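Local atomic coordinates of PEPTIDE N-myristoyltransferase (Saccharomyces cerevisiae, PDB entry 1IIC), a protein that catalyses the transfer of myristate from myristoyl-CoA to the N-terminal glycine of peptide and protein substrates. Residues T342-L347 / N371-D376; T291-F296 / Y319-A324; R185-P190 / A365-D370; A221-A226 / I348-I353. One frame throughout, in Å; residues are numbered along the deposited sequence.

Contact 1: T342-L347 / N371-D376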
loop_
_atom_site.group_PDB
_atom_site.type_symbol
_atom_site.label_atom_id
_atom_site.label_comp_id
_atom_site.label_asym_id
_atom_site.label_seq_id
_atom_site.Cartn_x
_atom_site.Cartn_y
_atom_site.Cartn_z
ATOM N N THR A 342 -12.183 11.528 -17.767
ATOM C CA THR A 342 -12.097 10.882 -19.068
ATOM C C THR A 342 -10.717 10.267 -19.290
ATOM O O THR A 342 -10.604 9.183 -19.852
ATOM C CB THR A 342 -12.396 11.873 -20.212
ATOM O OG1 THR A 342 -13.736 12.348 -20.083
ATOM C CG2 THR A 342 -12.257 11.179 -21.582
ATOM N N ARG A 343 -9.668 10.950 -18.841
ATOM C CA ARG A 343 -8.317 10.431 -19.028
ATOM C C ARG A 343 -8.025 9.239 -18.110
ATOM O O ARG A 343 -7.472 8.228 -18.541
ATOM C CB ARG A 343 -7.291 11.542 -18.797
ATOM C CG ARG A 343 -5.891 11.195 -19.253
ATOM C CD ARG A 343 -5.906 10.705 -20.700
ATOM N NE ARG A 343 -4.569 10.608 -21.267
ATOM C CZ ARG A 343 -4.314 10.217 -22.510
ATOM N NH1 ARG A 343 -5.312 9.876 -23.324
ATOM N NH2 ARG A 343 -3.059 10.198 -22.949
ATOM N N LEU A 344 -8.411 9.358 -16.845
ATOM C CA LEU A 344 -8.186 8.284 -15.881
ATOM C C LEU A 344 -8.955 7.035 -16.278
ATOM O O LEU A 344 -8.435 5.927 -16.188
ATOM C CB LEU A 344 -8.587 8.729 -14.468
ATOM C CG LEU A 344 -7.744 9.860 -13.855
ATOM C CD1 LEU A 344 -8.150 10.058 -12.402
ATOM C CD2 LEU A 344 -6.247 9.525 -13.942
ATOM N N CYS A 345 -10.196 7.205 -16.711
ATOM C CA CYS A 345 -10.975 6.052 -17.143
ATOM C C CYS A 345 -10.250 5.364 -18.301
ATOM O O CYS A 345 -10.293 4.142 -18.418
ATOM C CB CYS A 345 -12.383 6.479 -17.582
ATOM S SG CYS A 345 -13.497 6.829 -16.212
ATOM N N GLU A 346 -9.582 6.149 -19.149
ATOM C CA GLU A 346 -8.841 5.595 -20.289
ATOM C C GLU A 346 -7.589 4.865 -19.820
ATOM O O GLU A 346 -7.374 3.702 -20.146
ATOM C CB GLU A 346 -8.421 6.706 -21.264
ATOM C CG GLU A 346 -9.559 7.399 -22.000
ATOM C CD GLU A 346 -9.094 8.603 -22.829
ATOM O OE1 GLU A 346 -9.929 9.160 -23.576
ATOM O OE2 GLU A 346 -7.904 8.998 -22.734
ATOM N N LEU A 347 -6.752 5.568 -19.066
ATOM C CA LEU A 347 -5.514 4.990 -18.556
ATOM C C LEU A 347 -5.728 3.754 -17.675
ATOM O O LEU A 347 -5.056 2.730 -17.844
ATOM C CB LEU A 347 -4.741 6.039 -17.750
ATOM C CG LEU A 347 -4.164 7.252 -18.475
ATOM C CD1 LEU A 347 -3.343 8.063 -17.497
ATOM C CD2 LEU A 347 -3.288 6.817 -19.641
ATOM N N ASN A 371 -9.129 8.171 -7.477
ATOM C CA ASN A 371 -9.733 6.900 -7.876
ATOM C C ASN A 371 -11.258 6.839 -8.067
ATOM O O ASN A 371 -11.737 6.154 -8.980
ATOM C CB ASN A 371 -9.282 5.791 -6.901
ATOM C CG ASN A 371 -7.785 5.507 -6.986
ATOM O OD1 ASN A 371 -7.295 4.517 -6.437
ATOM N ND2 ASN A 371 -7.054 6.376 -7.666
ATOM N N THR A 372 -12.026 7.531 -7.228
ATOM C CA THR A 372 -13.488 7.488 -7.360
ATOM C C THR A 372 -14.020 8.023 -8.692
ATOM O O THR A 372 -15.197 7.828 -9.015
ATOM C CB THR A 372 -14.205 8.243 -6.210
ATOM O OG1 THR A 372 -13.829 9.627 -6.230
ATOM C CG2 THR A 372 -13.849 7.617 -4.857
ATOM N N LEU A 373 -13.172 8.703 -9.461
ATOM C CA LEU A 373 -13.615 9.209 -10.757
ATOM C C LEU A 373 -13.761 8.057 -11.741
ATOM O O LEU A 373 -14.551 8.147 -12.685
ATOM C CB LEU A 373 -12.627 10.241 -11.333
ATOM C CG LEU A 373 -12.549 11.578 -10.578
ATOM C CD1 LEU A 373 -11.488 12.482 -11.180
ATOM C CD2 LEU A 373 -13.896 12.241 -10.605
ATOM N N PHE A 374 -13.008 6.976 -11.518
ATOM C CA PHE A 374 -13.059 5.815 -12.408
ATOM C C PHE A 374 -13.523 4.487 -11.802
ATOM O O PHE A 374 -14.002 3.616 -12.518
ATOM C CB PHE A 374 -11.691 5.602 -13.074
ATOM C CG PHE A 374 -10.575 5.284 -12.107
ATOM C CD1 PHE A 374 -10.471 4.025 -11.527
ATOM C CD2 PHE A 374 -9.608 6.242 -11.806
ATOM C CE1 PHE A 374 -9.425 3.721 -10.668
ATOM C CE2 PHE A 374 -8.552 5.949 -10.945
ATOM C CZ PHE A 374 -8.460 4.681 -10.374
ATOM N N LEU A 375 -13.386 4.333 -10.491
ATOM C CA LEU A 375 -13.753 3.088 -9.828
ATOM C C LEU A 375 -15.045 2.409 -10.309
ATOM O O LEU A 375 -14.996 1.283 -10.804
ATOM C CB LEU A 375 -13.783 3.306 -8.308
ATOM C CG LEU A 375 -12.660 2.731 -7.413
ATOM C CD1 LEU A 375 -11.396 2.439 -8.191
ATOM C CD2 LEU A 375 -12.382 3.709 -6.256
ATOM N N ASP A 376 -16.190 3.073 -10.179
ATOM C CA ASP A 376 -17.462 2.467 -10.603
ATOM C C ASP A 376 -17.588 2.219 -12.110
ATOM O O ASP A 376 -18.050 1.160 -12.541
ATOM C CB ASP A 376 -18.651 3.321 -10.153
ATOM C CG ASP A 376 -18.790 3.384 -8.642
ATOM O OD1 ASP A 376 -18.725 2.318 -7.985
ATOM O OD2 ASP A 376 -18.971 4.509 -8.122
#
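Cys-345, on one turn of helix 342-347, comes within 5.2 Å of Phe-374, CA to CA, where the loop 371-376 bends past the helix. No backbone or side-chain hydrogen bond joins the two segments. The loop is shaped from within: Asn-371 O accepts from both Phe-374 N and Leu-375 N, drawing the chain into a tight turn that presents Leu-373 and Phe-374 to the helix. Phe-374 carries the contact. Its CG lies between the backbone N and the carbonyl carbon (chi1 63°), which folds the ring back over that same turn, with Asn-371 O 3.3 Å above the plane of the ring and over its centre. Leu-344 comes in at a slant, its CB 3.8 Å from Phe-374 CD2, while Leu-344 CD1 reaches Leu-373 CD1 at 4.3 Å. On the next residue, Cys-345 SG rests against Phe-374 CB at 3.8 Å, near the carbonyl of Leu-373. Ile-348 of the same helix, with Leu-317 and Tyr-320 of strand 311-322, also touches Phe-374. The arrangement belongs to a beta-alpha-beta crossover: helix 334-357 connects the parallel strands 311-322 and 362-366, and the loop leaving the second strand turns back to pack on it.

Contact 2: T291-F296 / Y319-A324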
loop_
_atom_site.group_PDB
_atom_site.type_symbol
_atom_site.label_atom_id
_atom_site.label_comp_id
_atom_site.label_asym_id
_atom_site.label_seq_id
_atom_site.Cartn_x
_atom_site.Cartn_y
_atom_site.Cartn_z
ATOM N N THR A 291 2.972 12.663 -20.841
ATOM C CA THR A 291 1.769 13.237 -20.264
ATOM C C THR A 291 0.992 12.337 -19.298
ATOM O O THR A 291 0.085 12.811 -18.625
ATOM C CB THR A 291 0.810 13.660 -21.388
ATOM O OG1 THR A 291 0.521 12.524 -22.213
ATOM C CG2 THR A 291 1.444 14.757 -22.248
ATOM N N ASP A 292 1.337 11.053 -19.232
ATOM C CA ASP A 292 0.638 10.122 -18.349
ATOM C C ASP A 292 1.574 9.097 -17.725
ATOM O O ASP A 292 2.630 8.780 -18.265
ATOM C CB ASP A 292 -0.476 9.379 -19.108
ATOM C CG ASP A 292 -1.479 10.320 -19.740
ATOM O OD1 ASP A 292 -1.273 10.712 -20.910
ATOM O OD2 ASP A 292 -2.461 10.684 -19.063
ATOM N N PHE A 293 1.165 8.570 -16.583
ATOM C CA PHE A 293 1.968 7.599 -15.865
ATOM C C PHE A 293 1.080 6.831 -14.909
ATOM O O PHE A 293 0.239 7.417 -14.239
ATOM C CB PHE A 293 3.073 8.325 -15.087
ATOM C CG PHE A 293 3.627 7.543 -13.925
ATOM C CD1 PHE A 293 3.326 7.912 -12.616
ATOM C CD2 PHE A 293 4.444 6.440 -14.134
ATOM C CE1 PHE A 293 3.829 7.193 -11.537
ATOM C CE2 PHE A 293 4.952 5.713 -13.059
ATOM C CZ PHE A 293 4.642 6.090 -11.757
ATOM N N PHE A 294 1.238 5.515 -14.883
ATOM C CA PHE A 294 0.474 4.705 -13.958
ATOM C C PHE A 294 1.212 3.414 -13.675
ATOM O O PHE A 294 1.981 2.922 -14.502
ATOM C CB PHE A 294 -0.950 4.439 -14.477
ATOM C CG PHE A 294 -1.018 3.563 -15.689
ATOM C CD1 PHE A 294 -1.361 4.096 -16.926
ATOM C CD2 PHE A 294 -0.787 2.193 -15.591
ATOM C CE1 PHE A 294 -1.479 3.279 -18.042
ATOM C CE2 PHE A 294 -0.903 1.367 -16.706
ATOM C CZ PHE A 294 -1.249 1.911 -17.930
ATOM N N SER A 295 0.985 2.866 -12.491
ATOM C CA SER A 295 1.662 1.642 -12.113
ATOM C C SER A 295 0.789 0.767 -11.242
ATOM O O SER A 295 -0.209 1.220 -10.692
ATOM C CB SER A 295 2.941 1.978 -11.345
ATOM O OG SER A 295 2.621 2.680 -10.155
ATOM N N PHE A 296 1.166 -0.498 -11.148
ATOM C CA PHE A 296 0.470 -1.442 -10.298
ATOM C C PHE A 296 1.505 -2.483 -9.903
ATOM O O PHE A 296 2.506 -2.652 -10.602
ATOM C CB PHE A 296 -0.730 -2.075 -11.016
ATOM C CG PHE A 296 -0.383 -2.863 -12.263
ATOM C CD1 PHE A 296 0.030 -4.190 -12.179
ATOM C CD2 PHE A 296 -0.533 -2.289 -13.527
ATOM C CE1 PHE A 296 0.287 -4.943 -13.341
ATOM C CE2 PHE A 296 -0.280 -3.028 -14.696
ATOM C CZ PHE A 296 0.128 -4.355 -14.604
ATOM N N TYR A 319 0.704 3.921 -7.892
ATOM C CA TYR A 319 0.804 5.357 -8.155
ATOM C C TYR A 319 0.580 5.691 -9.624
ATOM O O TYR A 319 0.840 4.873 -10.508
ATOM C CB TYR A 319 2.174 5.891 -7.722
ATOM C CG TYR A 319 2.309 6.087 -6.232
ATOM C CD1 TYR A 319 1.646 7.124 -5.583
ATOM C CD2 TYR A 319 3.102 5.236 -5.468
ATOM C CE1 TYR A 319 1.771 7.303 -4.217
ATOM C CE2 TYR A 319 3.234 5.411 -4.103
ATOM C CZ TYR A 319 2.568 6.442 -3.485
ATOM O OH TYR A 319 2.699 6.606 -2.126
ATOM N N TYR A 320 0.094 6.901 -9.874
ATOM C CA TYR A 320 -0.155 7.368 -11.229
ATOM C C TYR A 320 -0.183 8.891 -11.274
ATOM O O TYR A 320 -0.169 9.559 -10.237
ATOM C CB TYR A 320 -1.475 6.795 -11.753
ATOM C CG TYR A 320 -2.711 7.220 -10.992
ATOM C CD1 TYR A 320 -3.222 8.522 -11.110
ATOM C CD2 TYR A 320 -3.400 6.308 -10.181
ATOM C CE1 TYR A 320 -4.390 8.899 -10.443
ATOM C CE2 TYR A 320 -4.570 6.678 -9.507
ATOM C CZ TYR A 320 -5.059 7.976 -9.643
ATOM O OH TYR A 320 -6.215 8.346 -8.979
ATOM N N ALA A 321 -0.213 9.433 -12.488
ATOM C CA ALA A 321 -0.233 10.871 -12.686
ATOM C C ALA A 321 -0.535 11.189 -14.146
ATOM O O ALA A 321 -0.214 10.410 -15.041
ATOM C CB ALA A 321 1.113 11.469 -12.293
ATOM N N THR A 322 -1.149 12.344 -14.376
ATOM C CA THR A 322 -1.507 12.776 -15.721
ATOM C C THR A 322 -1.631 14.294 -15.720
ATOM O O THR A 322 -1.870 14.887 -14.677
ATOM C CB THR A 322 -2.854 12.122 -16.163
ATOM O OG1 THR A 322 -3.199 12.553 -17.484
ATOM C CG2 THR A 322 -3.968 12.482 -15.199
ATOM N N ASP A 323 -1.447 14.924 -16.878
ATOM C CA ASP A 323 -1.566 16.380 -16.977
ATOM C C ASP A 323 -2.940 16.791 -17.506
ATOM O O ASP A 323 -3.173 17.964 -17.793
ATOM C CB ASP A 323 -0.487 16.957 -17.901
ATOM C CG ASP A 323 -0.547 16.387 -19.323
ATOM O OD1 ASP A 323 -1.560 15.750 -19.701
ATOM O OD2 ASP A 323 0.436 16.588 -20.073
ATOM N N ALA A 324 -3.848 15.822 -17.615
ATOM C CA ALA A 324 -5.192 16.071 -18.132
ATOM C C ALA A 324 -5.905 17.308 -17.585
ATOM O O ALA A 324 -6.720 17.903 -18.289
ATOM C CB ALA A 324 -6.069 14.839 -17.921
HETATM O O HOH W 1 -2.578 13.529 -20.876
#
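The ring of Phe-293 slants across the backbone of 319-321, its CE1 3.9 Å from Tyr-319 O and its CD1 4.2 Å from Ala-321 CB. Placing CG opposite the backbone N (chi1 158°) swings it over the neighbouring strand; Phe-265 meets it edge-to-face. On the reverse face of the sheet, Phe-294 and Tyr-320 form a non-hydrogen-bonded pair that touches at the root, CB to CB 3.6 Å, and their rings then diverge, Phe-294 to Tyr-281 and Tyr-320 to Phe-374. The strands run antiparallel at 169° as the two arms of a beta hairpin. Phe-293 and Ala-321 are the hydrogen-bonded pair, each N reaching the other's O. Farther along, Tyr-319 O takes a weak bond from Ser-295 N and a second, at 2.8 Å, from Ser-295 OG. Beyond Ala-321 the contact turns polar. Thr-322 OG1 donates to Asp-292 OD2 at 2.6 Å, arriving from above the carboxylate plane, and Thr-291 OG1 gives OD1 of Asp-292 a similar out-of-plane bond. A water donates both to Asp-292 OD1 and to Asp-323 OD1, and Arg-343 adds a salt bridge to Asp-292. Two hydroxyl donors, a water and a guanidinium around one buried carboxylate probably keep Asp-292 ionised, and the water is likely to ease the approach of the like-charged Asp-323.

Contact 3: R185-P190 / A365-D370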
loop_
_atom_site.group_PDB
_atom_site.type_symbol
_atom_site.label_atom_id
_atom_site.label_comp_id
_atom_site.label_asym_id
_atom_site.label_seq_id
_atom_site.Cartn_x
_atom_site.Cartn_y
_atom_site.Cartn_z
ATOM N N ARG A 185 -11.932 2.676 1.288
ATOM C CA ARG A 185 -12.536 1.372 1.089
ATOM C C ARG A 185 -11.793 0.651 -0.022
ATOM O O ARG A 185 -11.257 1.289 -0.928
ATOM C CB ARG A 185 -14.007 1.521 0.710
ATOM C CG ARG A 185 -14.767 0.210 0.675
ATOM C CD ARG A 185 -16.228 0.434 0.342
ATOM N NE ARG A 185 -17.001 -0.794 0.477
ATOM C CZ ARG A 185 -18.324 -0.862 0.356
ATOM N NH1 ARG A 185 -19.029 0.232 0.089
ATOM N NH2 ARG A 185 -18.939 -2.024 0.514
ATOM N N TYR A 186 -11.732 -0.676 0.075
ATOM C CA TYR A 186 -11.094 -1.493 -0.950
ATOM C C TYR A 186 -12.146 -1.810 -2.000
ATOM O O TYR A 186 -13.332 -1.934 -1.674
ATOM C CB TYR A 186 -10.616 -2.842 -0.397
ATOM C CG TYR A 186 -9.456 -2.799 0.559
ATOM C CD1 TYR A 186 -9.664 -2.868 1.934
ATOM C CD2 TYR A 186 -8.146 -2.736 0.088
ATOM C CE1 TYR A 186 -8.592 -2.886 2.827
ATOM C CE2 TYR A 186 -7.070 -2.754 0.962
ATOM C CZ TYR A 186 -7.298 -2.832 2.334
ATOM O OH TYR A 186 -6.235 -2.881 3.211
ATOM N N THR A 187 -11.704 -1.945 -3.246
ATOM C CA THR A 187 -12.582 -2.312 -4.353
ATOM C C THR A 187 -11.819 -3.359 -5.165
ATOM O O THR A 187 -10.593 -3.402 -5.116
ATOM C CB THR A 187 -12.937 -1.113 -5.246
ATOM O OG1 THR A 187 -11.764 -0.629 -5.898
ATOM C CG2 THR A 187 -13.557 -0.016 -4.414
ATOM N N HIS A 188 -12.538 -4.209 -5.889
ATOM C CA HIS A 188 -11.902 -5.274 -6.669
ATOM C C HIS A 188 -12.480 -5.371 -8.070
ATOM O O HIS A 188 -13.698 -5.527 -8.240
ATOM C CB HIS A 188 -12.100 -6.623 -5.964
ATOM C CG HIS A 188 -11.824 -6.578 -4.494
ATOM N ND1 HIS A 188 -10.545 -6.545 -3.979
ATOM C CD2 HIS A 188 -12.661 -6.469 -3.436
ATOM C CE1 HIS A 188 -10.607 -6.411 -2.664
ATOM N NE2 HIS A 188 -11.879 -6.362 -2.310
ATOM N N ARG A 189 -11.603 -5.286 -9.067
ATOM C CA ARG A 189 -12.010 -5.389 -10.460
ATOM C C ARG A 189 -11.685 -6.796 -10.944
ATOM O O ARG A 189 -10.516 -7.159 -11.085
ATOM C CB ARG A 189 -11.248 -4.381 -11.324
ATOM C CG ARG A 189 -11.989 -3.922 -12.579
ATOM C CD ARG A 189 -12.241 -5.027 -13.587
ATOM N NE ARG A 189 -12.896 -4.489 -14.782
ATOM C CZ ARG A 189 -13.275 -5.211 -15.835
ATOM N NH1 ARG A 189 -13.070 -6.520 -15.868
ATOM N NH2 ARG A 189 -13.873 -4.620 -16.861
ATOM N N PRO A 190 -12.716 -7.610 -11.193
ATOM C CA PRO A 190 -12.535 -8.990 -11.667
ATOM C C PRO A 190 -11.925 -8.986 -13.060
ATOM O O PRO A 190 -12.479 -8.391 -13.980
ATOM C CB PRO A 190 -13.961 -9.548 -11.687
ATOM C CG PRO A 190 -14.696 -8.681 -10.693
ATOM C CD PRO A 190 -14.140 -7.311 -10.979
ATOM N N ALA A 365 -7.954 -1.847 -5.803
ATOM C CA ALA A 365 -7.751 -0.411 -5.725
ATOM C C ALA A 365 -8.562 0.159 -4.589
ATOM O O ALA A 365 -9.670 -0.304 -4.301
ATOM C CB ALA A 365 -8.148 0.256 -7.035
ATOM N N LEU A 366 -7.986 1.160 -3.938
ATOM C CA LEU A 366 -8.631 1.845 -2.836
ATOM C C LEU A 366 -9.329 3.076 -3.395
ATOM O O LEU A 366 -9.161 3.412 -4.569
ATOM C CB LEU A 366 -7.581 2.257 -1.808
ATOM C CG LEU A 366 -6.944 1.140 -0.976
ATOM C CD1 LEU A 366 -5.569 1.588 -0.464
ATOM C CD2 LEU A 366 -7.868 0.784 0.192
ATOM N N THR A 367 -10.124 3.734 -2.557
ATOM C CA THR A 367 -10.832 4.944 -2.953
ATOM C C THR A 367 -9.967 6.175 -2.664
ATOM O O THR A 367 -10.474 7.282 -2.526
ATOM C CB THR A 367 -12.149 5.094 -2.179
ATOM O OG1 THR A 367 -11.868 5.095 -0.772
ATOM C CG2 THR A 367 -13.110 3.956 -2.515
ATOM N N SER A 368 -8.658 5.980 -2.558
ATOM C CA SER A 368 -7.749 7.090 -2.299
ATOM C C SER A 368 -7.478 7.846 -3.600
ATOM O O SER A 368 -8.042 7.504 -4.639
ATOM C CB SER A 368 -6.441 6.555 -1.735
ATOM O OG SER A 368 -5.940 5.511 -2.558
ATOM N N GLN A 369 -6.623 8.867 -3.539
ATOM C CA GLN A 369 -6.259 9.655 -4.716
ATOM C C GLN A 369 -7.509 10.125 -5.468
ATOM O O GLN A 369 -8.510 10.481 -4.840
ATOM C CB GLN A 369 -5.368 8.806 -5.635
ATOM C CG GLN A 369 -4.042 8.375 -4.997
ATOM C CD GLN A 369 -3.654 6.953 -5.359
ATOM O OE1 GLN A 369 -4.348 5.996 -5.007
ATOM N NE2 GLN A 369 -2.549 6.805 -6.075
ATOM N N ASP A 370 -7.454 10.132 -6.801
ATOM C CA ASP A 370 -8.613 10.540 -7.607
ATOM C C ASP A 370 -9.363 9.309 -8.123
ATOM O O ASP A 370 -10.151 9.394 -9.062
ATOM C CB ASP A 370 -8.164 11.411 -8.790
ATOM C CG ASP A 370 -7.964 12.870 -8.401
ATOM O OD1 ASP A 370 -6.959 13.483 -8.826
ATOM O OD2 ASP A 370 -8.823 13.410 -7.667
#
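Thr-187 gives Ala-365 O two bonds: the backbone N comes in nearly along the carbonyl direction at 2.8 Å, and Thr-187 OG1 donates from above the carbonyl plane at 2.7 Å. Thr-187 OG1 can do this because it stands between its own N and carbonyl carbon (chi1 65°). Ala-365 N returns a bond to Thr-187 O, completing an antiparallel hydrogen-bonded pair. One step along, Tyr-186 and Leu-366 point the same way from the opposite face, and Leu-366 CD2 sits over one face of the tyrosine ring in a CH-pi contact, 3.8 Å from its centroid and 24° off the normal. The last link is made by Thr-367, whose OG1 accepts from Arg-185 N at 3.2 Å along a nearly straight line (166°), while Thr-367 N makes a weak bond to Arg-185 O. A valine in place of Thr-367 would probably leave Arg-185 N without its side-chain acceptor and Gly-401 O without its bond to the hydroxyl. Farther out, the extended Arg-185 chain carries its guanidinium to the carbonyls of Asn-407 and Gly-383. In the mixed sheet, strand 182-190 lies between strands 362-366 and 381-392, and Leu-387 of the latter touches both Tyr-186 and Leu-366; helix 334-357 packs nearby, with Cys-352 against Arg-189.

Contact 4: A221-A226 / I348-I353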
loop_
_atom_site.group_PDB
_atom_site.type_symbol
_atom_site.label_atom_id
_atom_site.label_comp_id
_atom_site.label_asym_id
_atom_site.label_seq_id
_atom_site.Cartn_x
_atom_site.Cartn_y
_atom_site.Cartn_z
ATOM N N ALA A 221 -8.134 -7.354 -25.463
ATOM C CA ALA A 221 -6.805 -7.942 -25.366
ATOM C C ALA A 221 -5.673 -6.910 -25.449
ATOM O O ALA A 221 -4.610 -7.105 -24.864
ATOM C CB ALA A 221 -6.628 -9.002 -26.472
ATOM N N LYS A 222 -5.898 -5.813 -26.164
ATOM C CA LYS A 222 -4.861 -4.790 -26.321
ATOM C C LYS A 222 -5.241 -3.428 -25.720
ATOM O O LYS A 222 -6.416 -3.087 -25.621
ATOM C CB LYS A 222 -4.536 -4.625 -27.813
ATOM C CG LYS A 222 -3.975 -5.885 -28.470
ATOM C CD LYS A 222 -2.589 -6.212 -27.921
ATOM C CE LYS A 222 -2.058 -7.534 -28.462
ATOM N NZ LYS A 222 -0.616 -7.713 -28.113
ATOM N N THR A 223 -4.242 -2.651 -25.322
ATOM C CA THR A 223 -4.510 -1.336 -24.739
ATOM C C THR A 223 -5.002 -0.371 -25.806
ATOM O O THR A 223 -4.873 -0.652 -26.994
ATOM C CB THR A 223 -3.260 -0.760 -24.064
ATOM O OG1 THR A 223 -2.169 -0.742 -24.998
ATOM C CG2 THR A 223 -2.904 -1.600 -22.849
ATOM N N LYS A 224 -5.555 0.769 -25.390
ATOM C CA LYS A 224 -6.096 1.729 -26.352
ATOM C C LYS A 224 -5.462 3.114 -26.369
ATOM O O LYS A 224 -5.612 3.849 -27.335
ATOM C CB LYS A 224 -7.609 1.869 -26.139
ATOM C CG LYS A 224 -8.332 0.534 -26.082
ATOM C CD LYS A 224 -9.826 0.674 -26.317
ATOM C CE LYS A 224 -10.503 -0.696 -26.284
ATOM N NZ LYS A 224 -9.833 -1.693 -27.178
ATOM N N THR A 225 -4.758 3.481 -25.310
ATOM C CA THR A 225 -4.143 4.800 -25.256
ATOM C C THR A 225 -2.900 4.893 -26.135
ATOM O O THR A 225 -1.941 4.136 -25.964
ATOM C CB THR A 225 -3.775 5.168 -23.811
ATOM O OG1 THR A 225 -4.886 4.872 -22.952
ATOM C CG2 THR A 225 -3.446 6.652 -23.706
ATOM N N ALA A 226 -2.928 5.826 -27.076
ATOM C CA ALA A 226 -1.820 6.033 -27.997
ATOM C C ALA A 226 -0.616 6.591 -27.256
ATOM O O ALA A 226 -0.762 7.466 -26.408
ATOM C CB ALA A 226 -2.246 6.995 -29.103
ATOM N N ILE A 348 -6.664 3.840 -16.735
ATOM C CA ILE A 348 -6.884 2.720 -15.836
ATOM C C ILE A 348 -7.571 1.537 -16.520
ATOM O O ILE A 348 -7.462 0.403 -16.060
ATOM C CB ILE A 348 -7.648 3.186 -14.573
ATOM C CG1 ILE A 348 -6.845 4.310 -13.901
ATOM C CG2 ILE A 348 -7.816 2.024 -13.577
ATOM C CD1 ILE A 348 -5.386 3.948 -13.597
ATOM N N TYR A 349 -8.263 1.796 -17.625
ATOM C CA TYR A 349 -8.912 0.721 -18.374
ATOM C C TYR A 349 -7.787 -0.088 -19.037
ATOM O O TYR A 349 -7.841 -1.310 -19.119
ATOM C CB TYR A 349 -9.838 1.298 -19.442
ATOM C CG TYR A 349 -10.645 0.261 -20.194
ATOM C CD1 TYR A 349 -11.622 -0.488 -19.547
ATOM C CD2 TYR A 349 -10.475 0.075 -21.566
ATOM C CE1 TYR A 349 -12.428 -1.398 -20.250
ATOM C CE2 TYR A 349 -11.276 -0.833 -22.285
ATOM C CZ TYR A 349 -12.249 -1.561 -21.616
ATOM O OH TYR A 349 -13.061 -2.435 -22.305
ATOM N N ASP A 350 -6.767 0.615 -19.512
ATOM C CA ASP A 350 -5.608 -0.029 -20.117
ATOM C C ASP A 350 -4.810 -0.736 -19.015
ATOM O O ASP A 350 -4.191 -1.770 -19.247
ATOM C CB ASP A 350 -4.728 1.011 -20.813
ATOM C CG ASP A 350 -5.285 1.429 -22.168
ATOM O OD1 ASP A 350 -4.716 2.346 -22.799
ATOM O OD2 ASP A 350 -6.297 0.832 -22.606
ATOM N N ALA A 351 -4.828 -0.169 -17.813
ATOM C CA ALA A 351 -4.117 -0.767 -16.693
ATOM C C ALA A 351 -4.729 -2.136 -16.410
ATOM O O ALA A 351 -4.012 -3.082 -16.145
ATOM C CB ALA A 351 -4.214 0.121 -15.468
ATOM N N CYS A 352 -6.056 -2.237 -16.476
ATOM C CA CYS A 352 -6.724 -3.513 -16.236
ATOM C C CYS A 352 -6.369 -4.499 -17.337
ATOM O O CYS A 352 -6.250 -5.712 -17.098
ATOM C CB CYS A 352 -8.247 -3.336 -16.190
ATOM S SG CYS A 352 -8.861 -2.406 -14.785
ATOM N N ILE A 353 -6.218 -3.974 -18.550
ATOM C CA ILE A 353 -5.862 -4.797 -19.698
ATOM C C ILE A 353 -4.441 -5.309 -19.519
ATOM O O ILE A 353 -4.155 -6.483 -19.770
ATOM C CB ILE A 353 -5.970 -3.989 -21.010
ATOM C CG1 ILE A 353 -7.445 -3.770 -21.347
ATOM C CG2 ILE A 353 -5.267 -4.721 -22.150
ATOM C CD1 ILE A 353 -7.682 -2.726 -22.436
#
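Asp-350 OD1 is gripped by two groups of Thr-225: the backbone N at 2.8 Å, on the syn lone pair, and the hydroxyl OG1 at 2.5 Å, from above the carboxylate plane. The other oxygen, Asp-350 OD2, takes Lys-224 N at 2.9 Å, again from out of the plane, and that same N-H makes a weak bond to OD1. Setting CG opposite the carbonyl carbon (chi1 -78°) holds the carboxylate against the passing loop. Thr-223 crosses it at about a right angle, CB 3.5 Å from Asp-350 CG. In the fold, a carboxylate from well inside helix 334-357 thus holds the loop between helix 210-217 and strand 228-230 by the loop's own backbone N-H groups. With a leucine at Asp-350, the N-H groups of Lys-224 and Thr-225 and the Thr-225 hydroxyl would probably be left without this acceptor, and the 223-225 part of the loop would be held less firmly to the helix. Lys-224 supplies its aliphatic chain as well, CE meeting the edge of the Tyr-349 ring at 4.1 Å from CE2. One helical turn beyond Asp-350, Ile-353 packs against the 221-222 end of the segment: its CD1 is 3.4 Å from Lys-222 O and its CG2 packs against Ala-221 O, a carbonyl that also accepts from Asn-357.

Overall arrangement
Helix 334-357 is common to contacts 1 and 4, which use successive turns of it with their centres about 12 Å apart, and contact 2 lies in the sheet beside it. The salt bridge from Arg-343 NH2 to Asp-292 OD1, 2.8 Å, joins contact 1 to contact 2, whose centres are about 11 Å apart; Phe-294 of contact 2 also packs on Ala-351 from the helical segment of contact 4. Contacts 2 and 3 reach the same sheet through neighbouring strands, with a probable, weak bond from Asp-370 N to Tyr-320 OH. Contact 3 approaches the substrate: the Tyr-186 side chain is about 8 Å from the bound myristoyl-CoA.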